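Local structure of phosphoribosylformylglycinamidine synthase 2 (Thermus thermophilus, 3VIU) at residues A60-P65 / A69-V74; E644-G649 / P683-G688; F163-R168 / Y453-P458. The protein is a synthase of the PurM-like (AIR synthase related) family, built from two N-terminal and two C-terminal family domains, and holds bound ADP and magnesium. All blocks are in the same frame, centred on the assembly; numbering follows the deposited sequence.

Contact 1 of 3, residues A60-P65 / A69-V74; sequences AVLQGP and AGVVRV
Leu-62 lies across Arg-73 in a beta hairpin whose first strand is broken by a classic beta bulge. The two side chains cross at about a right angle, and CD2 of Leu-62 sits over one face of the guanidinium, near its rim, 3.9 Å from Arg-73 NH1. That NH1 is salt-bridged to Glu-183, which also touches Leu-62. On the face that carries Val-71, Gln-63 presses its CB against CG2 of Val-71 at 3.8 Å. CG of Gln-63 stands anti to its N (chi1 -168°) and the chain then bends, which carries the amide away from the other strand. Val-71 continues this face inward onto Ala-79, Ala-81 and Met-113. Val-61 and Val-72 form the opposite face, where Val-72 packs on Leu-481 and Ala-482 of strand 479-488, joining this outer edge of the first N-terminal domain to the second. The turn between the strands contributes Gly-66 and Glu-67 to the ADP pocket. Arg-73 N is bonded to Ala-60 O at 2.7 Å, in the carbonyl plane. At the bulge itself, Val-71 O is gripped from one face of its plane by Leu-62 N at 2.9 Å and Gln-63 N at 3.1 Å.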
loop_
_atom_site.group_PDB
_atom_site.type_symbol
_atom_site.label_atom_id
_atom_site.label_comp_id
_atom_site.label_asym_id
_atom_site.label_seq_id
_atom_site.Cartn_x
_atom_site.Cartn_y
_atom_site.Cartn_z
ATOM N N ALA A 60 -10.627 2.021 -16.707
ATOM C CA ALA A 60 -9.187 1.851 -16.867
ATOM C C ALA A 60 -8.596 0.513 -16.448
ATOM O O ALA A 60 -7.387 0.322 -16.557
ATOM C CB ALA A 60 -8.462 2.970 -16.134
ATOM N N VAL A 61 -9.419 -0.415 -15.974
ATOM C CA VAL A 61 -8.890 -1.707 -15.534
ATOM C C VAL A 61 -8.490 -2.622 -16.684
ATOM O O VAL A 61 -9.276 -2.870 -17.592
ATOM C CB VAL A 61 -9.905 -2.466 -14.644
ATOM C CG1 VAL A 61 -9.329 -3.811 -14.240
ATOM C CG2 VAL A 61 -10.236 -1.646 -13.403
ATOM N N LEU A 62 -7.259 -3.123 -16.642
ATOM C CA LEU A 62 -6.771 -4.037 -17.676
ATOM C C LEU A 62 -6.584 -5.404 -17.044
ATOM O O LEU A 62 -6.678 -6.430 -17.719
ATOM C CB LEU A 62 -5.431 -3.567 -18.256
ATOM C CG LEU A 62 -5.366 -2.224 -18.984
ATOM C CD1 LEU A 62 -3.954 -1.997 -19.486
ATOM C CD2 LEU A 62 -6.352 -2.203 -20.139
ATOM N N GLN A 63 -6.324 -5.395 -15.736
ATOM C CA GLN A 63 -6.105 -6.610 -14.958
ATOM C C GLN A 63 -6.467 -6.373 -13.496
ATOM O O GLN A 63 -5.901 -5.490 -12.851
ATOM C CB GLN A 63 -4.638 -7.025 -15.051
ATOM C CG GLN A 63 -4.360 -8.414 -14.527
ATOM C CD GLN A 63 -5.307 -9.431 -15.122
ATOM O OE1 GLN A 63 -6.399 -9.659 -14.597
ATOM N NE2 GLN A 63 -4.905 -10.032 -16.240
ATOM N N GLY A 64 -7.406 -7.161 -12.980
ATOM C CA GLY A 64 -7.823 -7.025 -11.595
ATOM C C GLY A 64 -7.278 -8.138 -10.713
ATOM O O GLY A 64 -6.291 -8.782 -11.075
ATOM N N PRO A 65 -7.893 -8.392 -9.544
ATOM C CA PRO A 65 -7.415 -9.450 -8.652
ATOM C C PRO A 65 -7.346 -10.794 -9.373
ATOM O O PRO A 65 -8.230 -11.130 -10.162
ATOM C CB PRO A 65 -8.452 -9.449 -7.529
ATOM C CG PRO A 65 -8.897 -8.025 -7.486
ATOM C CD PRO A 65 -9.051 -7.698 -8.953
ATOM N N ALA A 69 -0.410 -8.737 -9.705
ATOM C CA ALA A 69 -0.631 -7.320 -9.450
ATOM C C ALA A 69 -1.774 -6.792 -10.301
ATOM O O ALA A 69 -2.201 -7.449 -11.256
ATOM C CB ALA A 69 0.635 -6.522 -9.728
ATOM N N GLY A 70 -2.272 -5.609 -9.934
ATOM C CA GLY A 70 -3.346 -4.979 -10.674
ATOM C C GLY A 70 -2.748 -4.047 -11.713
ATOM O O GLY A 70 -1.696 -3.451 -11.490
ATOM N N VAL A 71 -3.405 -3.927 -12.861
ATOM C CA VAL A 71 -2.910 -3.070 -13.924
ATOM C C VAL A 71 -4.027 -2.205 -14.464
ATOM O O VAL A 71 -5.129 -2.685 -14.710
ATOM C CB VAL A 71 -2.344 -3.897 -15.100
ATOM C CG1 VAL A 71 -1.574 -2.978 -16.061
ATOM C CG2 VAL A 71 -1.459 -5.016 -14.573
ATOM N N VAL A 72 -3.736 -0.924 -14.641
ATOM C CA VAL A 72 -4.714 0.011 -15.172
ATOM C C VAL A 72 -4.099 0.752 -16.347
ATOM O O VAL A 72 -2.877 0.879 -16.449
ATOM C CB VAL A 72 -5.155 1.045 -14.113
ATOM C CG1 VAL A 72 -5.761 0.332 -12.917
ATOM C CG2 VAL A 72 -3.972 1.914 -13.696
ATOM N N ARG A 73 -4.959 1.232 -17.236
ATOM C CA ARG A 73 -4.530 1.975 -18.414
ATOM C C ARG A 73 -4.307 3.432 -18.014
ATOM O O ARG A 73 -5.118 4.000 -17.281
ATOM C CB ARG A 73 -5.618 1.889 -19.488
ATOM C CG ARG A 73 -5.303 2.615 -20.770
ATOM C CD ARG A 73 -5.666 1.740 -21.944
ATOM N NE ARG A 73 -7.100 1.528 -22.066
ATOM C CZ ARG A 73 -7.643 0.565 -22.801
ATOM N NH1 ARG A 73 -6.865 -0.275 -23.467
ATOM N NH2 ARG A 73 -8.962 0.453 -22.884
ATOM N N VAL A 74 -3.216 4.036 -18.481
ATOM C CA VAL A 74 -2.943 5.428 -18.144
ATOM C C VAL A 74 -2.895 6.316 -19.384
ATOM O O VAL A 74 -2.768 7.539 -19.275
ATOM C CB VAL A 74 -1.627 5.582 -17.341
ATOM C CG1 VAL A 74 -1.669 4.695 -16.098
ATOM C CG2 VAL A 74 -0.436 5.234 -18.204
#

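Contact 2 of 3, residues E644-G649 / P683-G688; sequences EVREEG and PYRVLG
Arg-646 and Arg-685 are brought face to face by a shared first torsion and different bends farther out. In Arg-646, CG lies anti to the carbonyl carbon (chi1 -70°) and the chain runs straight out to NE. Arg-685 leaves its strand in a similar first rotamer but folds at chi2 and again at chi3 (69°), which lays its guanidinium against that of Arg-646. The result is a stacked arginine pair within a salt-bridge network, at the end of strand 641-644 in the mixed sheet of the second C-terminal domain. The guanidinium planes are 27° apart and their centres 3.6 Å. The overlap is offset: NE of Arg-646 is over the rim of the Arg-685 group, 3.2 Å from its NH2.

Two acidic residues probably offset the like charges. Glu-644, extended beyond CG, brings OE1 to 3.4 Å from Arg-685 NH2, a salt bridge whose hydrogen bond is weak; the same OE1 is a long 3.6 Å from Arg-646 NE, so one carboxylate oxygen serves both arginines. The stronger partner of Arg-685 is Glu-570, salt-bridged to NH1 and also weakly bonded to the backbone N of Arg-646. NH1 of Arg-685 makes a further weak bond to Glu-644 O, which lies at the guanidinium edge, near its plane.

Beside the charged groups the contact is made by main chain and by Leu-687. This leucine, part of a classic beta bulge in which it and Gly-688 both face Leu-564, is buried beside this backbone, with its CD2 3.9 Å from Glu-644 O. Its own carbonyl accepts the one backbone-to-backbone bond between the two segments: Glu-644 N is bonded to Leu-687 O at 3.0 Å, the donor lying out of the carbonyl plane.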
loop_
_atom_site.group_PDB
_atom_site.type_symbol
_atom_site.label_atom_id
_atom_site.label_comp_id
_atom_site.label_asym_id
_atom_site.label_seq_id
_atom_site.Cartn_x
_atom_site.Cartn_y
_atom_site.Cartn_z
ATOM N N GLU A 644 -8.760 34.823 7.655
ATOM C CA GLU A 644 -9.723 35.015 8.721
ATOM C C GLU A 644 -10.559 33.754 8.910
ATOM O O GLU A 644 -11.114 33.220 7.958
ATOM C CB GLU A 644 -10.682 36.160 8.414
ATOM C CG GLU A 644 -11.847 36.191 9.408
ATOM C CD GLU A 644 -13.067 36.901 8.880
ATOM O OE1 GLU A 644 -13.536 36.531 7.782
ATOM O OE2 GLU A 644 -13.563 37.822 9.568
ATOM N N VAL A 645 -10.655 33.279 10.141
ATOM C CA VAL A 645 -11.473 32.115 10.418
ATOM C C VAL A 645 -12.609 32.652 11.276
ATOM O O VAL A 645 -12.377 33.198 12.354
ATOM C CB VAL A 645 -10.678 31.022 11.165
ATOM C CG1 VAL A 645 -10.214 31.532 12.509
ATOM C CG2 VAL A 645 -11.534 29.795 11.335
ATOM N N ARG A 646 -13.835 32.509 10.784
ATOM C CA ARG A 646 -15.010 33.025 11.480
ATOM C C ARG A 646 -15.434 32.341 12.760
ATOM O O ARG A 646 -16.164 32.919 13.566
ATOM C CB ARG A 646 -16.190 33.074 10.521
ATOM C CG ARG A 646 -16.003 34.141 9.487
ATOM C CD ARG A 646 -17.195 34.272 8.590
ATOM N NE ARG A 646 -16.955 35.309 7.596
ATOM C CZ ARG A 646 -17.696 35.488 6.512
ATOM N NH1 ARG A 646 -18.738 34.695 6.277
ATOM N NH2 ARG A 646 -17.380 36.448 5.658
ATOM N N GLU A 647 -14.988 31.112 12.960
ATOM C CA GLU A 647 -15.352 30.413 14.174
ATOM C C GLU A 647 -14.116 30.177 15.003
ATOM O O GLU A 647 -13.089 29.743 14.489
ATOM C CB GLU A 647 -15.993 29.078 13.838
ATOM C CG GLU A 647 -17.219 29.192 12.976
ATOM C CD GLU A 647 -17.646 27.852 12.437
ATOM O OE1 GLU A 647 -16.921 27.302 11.579
ATOM O OE2 GLU A 647 -18.699 27.344 12.878
ATOM N N GLU A 648 -14.198 30.493 16.285
ATOM C CA GLU A 648 -13.071 30.246 17.163
ATOM C C GLU A 648 -13.417 28.931 17.843
ATOM O O GLU A 648 -14.523 28.410 17.675
ATOM C CB GLU A 648 -12.916 31.374 18.185
ATOM C CG GLU A 648 -11.566 32.071 18.112
ATOM C CD GLU A 648 -10.455 31.306 18.816
ATOM O OE1 GLU A 648 -10.354 30.075 18.613
ATOM O OE2 GLU A 648 -9.672 31.938 19.567
ATOM N N GLY A 649 -12.479 28.394 18.608
ATOM C CA GLY A 649 -12.725 27.131 19.267
ATOM C C GLY A 649 -11.899 26.073 18.574
ATOM O O GLY A 649 -11.620 26.163 17.379
ATOM N N PRO A 683 -20.100 24.179 -0.537
ATOM C CA PRO A 683 -19.853 25.261 0.418
ATOM C C PRO A 683 -18.394 25.642 0.235
ATOM O O PRO A 683 -17.561 24.774 -0.035
ATOM C CB PRO A 683 -20.094 24.596 1.770
ATOM C CG PRO A 683 -21.030 23.454 1.448
ATOM C CD PRO A 683 -20.454 22.932 0.162
ATOM N N TYR A 684 -18.084 26.925 0.354
ATOM C CA TYR A 684 -16.706 27.377 0.194
ATOM C C TYR A 684 -16.527 28.718 0.881
ATOM O O TYR A 684 -17.502 29.352 1.292
ATOM C CB TYR A 684 -16.347 27.505 -1.294
ATOM C CG TYR A 684 -16.893 28.746 -1.973
ATOM C CD1 TYR A 684 -16.226 29.971 -1.874
ATOM C CD2 TYR A 684 -18.079 28.703 -2.701
ATOM C CE1 TYR A 684 -16.727 31.122 -2.481
ATOM C CE2 TYR A 684 -18.594 29.852 -3.312
ATOM C CZ TYR A 684 -17.911 31.056 -3.196
ATOM O OH TYR A 684 -18.415 32.194 -3.785
ATOM N N ARG A 685 -15.274 29.142 1.004
ATOM C CA ARG A 685 -14.952 30.419 1.630
ATOM C C ARG A 685 -13.637 30.988 1.136
ATOM O O ARG A 685 -12.698 30.253 0.820
ATOM C CB ARG A 685 -14.869 30.278 3.152
ATOM C CG ARG A 685 -16.204 30.318 3.884
ATOM C CD ARG A 685 -16.074 31.092 5.199
ATOM N NE ARG A 685 -15.855 32.521 4.970
ATOM C CZ ARG A 685 -14.944 33.258 5.604
ATOM N NH1 ARG A 685 -14.145 32.713 6.517
ATOM N NH2 ARG A 685 -14.831 34.548 5.316
ATOM N N VAL A 686 -13.586 32.312 1.071
ATOM C CA VAL A 686 -12.386 33.021 0.664
ATOM C C VAL A 686 -11.723 33.461 1.967
ATOM O O VAL A 686 -12.062 34.503 2.521
ATOM C CB VAL A 686 -12.728 34.268 -0.181
ATOM C CG1 VAL A 686 -11.445 34.958 -0.622
ATOM C CG2 VAL A 686 -13.564 33.865 -1.393
ATOM N N LEU A 687 -10.778 32.658 2.446
ATOM C CA LEU A 687 -10.080 32.927 3.701
ATOM C C LEU A 687 -9.154 34.134 3.714
ATOM O O LEU A 687 -9.106 34.853 4.714
ATOM C CB LEU A 687 -9.284 31.693 4.127
ATOM C CG LEU A 687 -10.081 30.386 4.197
ATOM C CD1 LEU A 687 -9.147 29.265 4.593
ATOM C CD2 LEU A 687 -11.233 30.509 5.184
ATOM N N GLY A 688 -8.411 34.342 2.624
ATOM C CA GLY A 688 -7.488 35.467 2.548
ATOM C C GLY A 688 -6.493 35.372 1.399
ATOM O O GLY A 688 -6.862 35.015 0.278
#

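Contact 3 of 3, residues F163-R168 / Y453-P458; sequences FHEGYR and YSRLHP
Arg-455 supplies about half of the surface buried here, reaching from the last turn of helix 451-456 to the short 3-10 segment 165-167. Its CG is anti to the backbone N (chi1 156°), and bends at chi2 and chi3 then curl the chain and turn the guanidinium to the loop. Glu-165 meets it at the edge, in the guanidinium plane, with OE1 3.6 Å from Arg-455 NH2. This salt bridge is an electrostatic pairing without a hydrogen bond; the two side chains cross at about a right angle and their flat ends are 39° apart. Arg-455 NH1 has a weak hydrogen bond to Arg-534 O.

His-164 comes in beside this pair, CE1 4.2 Å from Arg-455 NH2, which lies near the plane of the imidazole. The ring is held on both nitrogens: Gly-166 N donates to ND1 at 2.8 Å, and NE2 is bonded to Glu-587. Its rotation is therefore fixed. Glu-587, bonded to the histidine through OE2, reaches Arg-455 NH2 only weakly through OE1, in a long ion pair. Gly-166 adds its CA, 4.1 Å from Arg-455 NH1. The contact thus joins the loop after strand 156-163, an outermost strand of the first N-terminal sheet, to helix 451-456 of the second N-terminal domain, consistent with the pseudo-twofold pairing of N-terminal domains found in tandem PurM-like proteins.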
loop_
_atom_site.group_PDB
_atom_site.type_symbol
_atom_site.label_atom_id
_atom_site.label_comp_id
_atom_site.label_asym_id
_atom_site.label_seq_id
_atom_site.Cartn_x
_atom_site.Cartn_y
_atom_site.Cartn_z
ATOM N N PHE A 163 2.566 6.428 14.537
ATOM C CA PHE A 163 2.929 5.776 15.786
ATOM C C PHE A 163 1.671 5.634 16.634
ATOM O O PHE A 163 0.915 6.596 16.797
ATOM C CB PHE A 163 3.991 6.586 16.531
ATOM C CG PHE A 163 5.272 6.762 15.764
ATOM C CD1 PHE A 163 5.420 7.809 14.860
ATOM C CD2 PHE A 163 6.340 5.887 15.955
ATOM C CE1 PHE A 163 6.616 7.986 14.157
ATOM C CE2 PHE A 163 7.542 6.050 15.259
ATOM C CZ PHE A 163 7.682 7.104 14.358
ATOM N N HIS A 164 1.445 4.437 17.176
ATOM C CA HIS A 164 0.244 4.201 17.960
ATOM C C HIS A 164 0.357 3.036 18.947
ATOM O O HIS A 164 1.023 2.029 18.693
ATOM C CB HIS A 164 -0.937 3.982 16.995
ATOM C CG HIS A 164 -2.283 3.958 17.652
ATOM N ND1 HIS A 164 -2.750 2.870 18.362
ATOM C CD2 HIS A 164 -3.281 4.874 17.670
ATOM C CE1 HIS A 164 -3.978 3.117 18.785
ATOM N NE2 HIS A 164 -4.325 4.326 18.377
ATOM N N GLU A 165 -0.322 3.213 20.073
ATOM C CA GLU A 165 -0.383 2.262 21.175
ATOM C C GLU A 165 -0.771 0.853 20.738
ATOM O O GLU A 165 -0.190 -0.128 21.202
ATOM C CB GLU A 165 -1.375 2.806 22.223
ATOM C CG GLU A 165 -2.021 1.799 23.164
ATOM C CD GLU A 165 -3.235 1.097 22.570
ATOM O OE1 GLU A 165 -4.135 1.784 22.039
ATOM O OE2 GLU A 165 -3.296 -0.152 22.653
ATOM N N GLY A 166 -1.744 0.759 19.837
ATOM C CA GLY A 166 -2.201 -0.541 19.381
ATOM C C GLY A 166 -1.219 -1.359 18.554
ATOM O O GLY A 166 -1.487 -2.519 18.235
ATOM N N TYR A 167 -0.078 -0.775 18.213
ATOM C CA TYR A 167 0.904 -1.470 17.398
ATOM C C TYR A 167 2.143 -1.864 18.185
ATOM O O TYR A 167 3.096 -2.397 17.615
ATOM C CB TYR A 167 1.320 -0.590 16.211
ATOM C CG TYR A 167 0.200 -0.234 15.249
ATOM C CD1 TYR A 167 -0.411 -1.205 14.456
ATOM C CD2 TYR A 167 -0.216 1.092 15.102
ATOM C CE1 TYR A 167 -1.410 -0.861 13.532
ATOM C CE2 TYR A 167 -1.209 1.446 14.185
ATOM C CZ TYR A 167 -1.801 0.472 13.403
ATOM O OH TYR A 167 -2.764 0.845 12.493
ATOM N N ARG A 168 2.134 -1.597 19.485
ATOM C CA ARG A 168 3.275 -1.929 20.337
ATOM C C ARG A 168 3.738 -3.379 20.130
ATOM O O ARG A 168 4.913 -3.616 19.865
ATOM C CB ARG A 168 2.923 -1.707 21.814
ATOM C CG ARG A 168 4.116 -1.758 22.768
ATOM C CD ARG A 168 3.671 -1.952 24.219
ATOM N NE ARG A 168 2.521 -1.115 24.563
ATOM C CZ ARG A 168 2.559 0.210 24.639
ATOM N NH1 ARG A 168 1.471 0.896 24.949
ATOM N NH2 ARG A 168 3.695 0.846 24.411
ATOM N N TYR A 453 -9.290 6.608 13.743
ATOM C CA TYR A 453 -10.631 6.460 13.176
ATOM C C TYR A 453 -10.964 4.966 13.085
ATOM O O TYR A 453 -12.046 4.519 13.479
ATOM C CB TYR A 453 -10.687 7.019 11.750
ATOM C CG TYR A 453 -10.419 8.499 11.588
ATOM C CD1 TYR A 453 -10.456 9.085 10.320
ATOM C CD2 TYR A 453 -10.182 9.322 12.687
ATOM C CE1 TYR A 453 -10.269 10.450 10.146
ATOM C CE2 TYR A 453 -10.000 10.686 12.525
ATOM C CZ TYR A 453 -10.044 11.244 11.254
ATOM O OH TYR A 453 -9.873 12.595 11.088
ATOM N N SER A 454 -10.010 4.207 12.554
ATOM C CA SER A 454 -10.170 2.778 12.340
ATOM C C SER A 454 -10.391 1.945 13.611
ATOM O O SER A 454 -11.215 1.030 13.623
ATOM C CB SER A 454 -8.968 2.262 11.536
ATOM O OG SER A 454 -8.833 2.959 10.291
ATOM N N ARG A 455 -9.672 2.263 14.683
ATOM C CA ARG A 455 -9.832 1.536 15.934
ATOM C C ARG A 455 -11.231 1.765 16.511
ATOM O O ARG A 455 -11.885 0.828 16.955
ATOM C CB ARG A 455 -8.746 1.977 16.932
ATOM C CG ARG A 455 -9.066 1.786 18.425
ATOM C CD ARG A 455 -9.401 0.353 18.804
ATOM N NE ARG A 455 -8.272 -0.567 18.687
ATOM C CZ ARG A 455 -7.144 -0.466 19.385
ATOM N NH1 ARG A 455 -6.176 -1.358 19.214
ATOM N NH2 ARG A 455 -6.974 0.529 20.244
ATOM N N LEU A 456 -11.694 3.008 16.474
ATOM C CA LEU A 456 -13.005 3.368 17.007
ATOM C C LEU A 456 -14.203 3.059 16.101
ATOM O O LEU A 456 -15.331 2.907 16.576
ATOM C CB LEU A 456 -13.010 4.854 17.362
ATOM C CG LEU A 456 -12.042 5.215 18.489
ATOM C CD1 LEU A 456 -11.833 6.716 18.530
ATOM C CD2 LEU A 456 -12.591 4.698 19.814
ATOM N N HIS A 457 -13.964 2.973 14.798
ATOM C CA HIS A 457 -15.043 2.691 13.857
ATOM C C HIS A 457 -14.409 2.119 12.593
ATOM O O HIS A 457 -14.313 2.791 11.571
ATOM C CB HIS A 457 -15.811 3.987 13.529
ATOM C CG HIS A 457 -17.160 3.759 12.918
ATOM N ND1 HIS A 457 -17.383 2.835 11.921
ATOM C CD2 HIS A 457 -18.355 4.349 13.153
ATOM C CE1 HIS A 457 -18.656 2.863 11.571
ATOM N NE2 HIS A 457 -19.267 3.775 12.304
ATOM N N PRO A 458 -13.988 0.853 12.647
ATOM C CA PRO A 458 -13.356 0.202 11.495
ATOM C C PRO A 458 -13.987 0.476 10.124
ATOM O O PRO A 458 -13.280 0.771 9.159
ATOM C CB PRO A 458 -13.358 -1.279 11.886
ATOM C CG PRO A 458 -14.463 -1.384 12.936
ATOM C CD PRO A 458 -14.289 -0.116 13.715
#

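How the contacts relate
From the N terminus, contact 1 comes first and closes a three-residue turn, pairing the first two strands of the first N-terminal sheet. The chain then runs through most of that sheet to 163-168, from which contact 3 spans 284 residues, including strand 172-182 of the same sheet and the whole first C-terminal sheet, to reach the second N-terminal domain at 453-458. Contact 2 opens only after that and closes a loop of 33 residues within the second C-terminal domain, around strand 661-665 and helix 670-679. The three follow in series; none nests in or crosses another. Contacts 1 and 3 lie on opposite sides of the chain's centre, their centres about 31 Å apart, while contact 2 sits farther out.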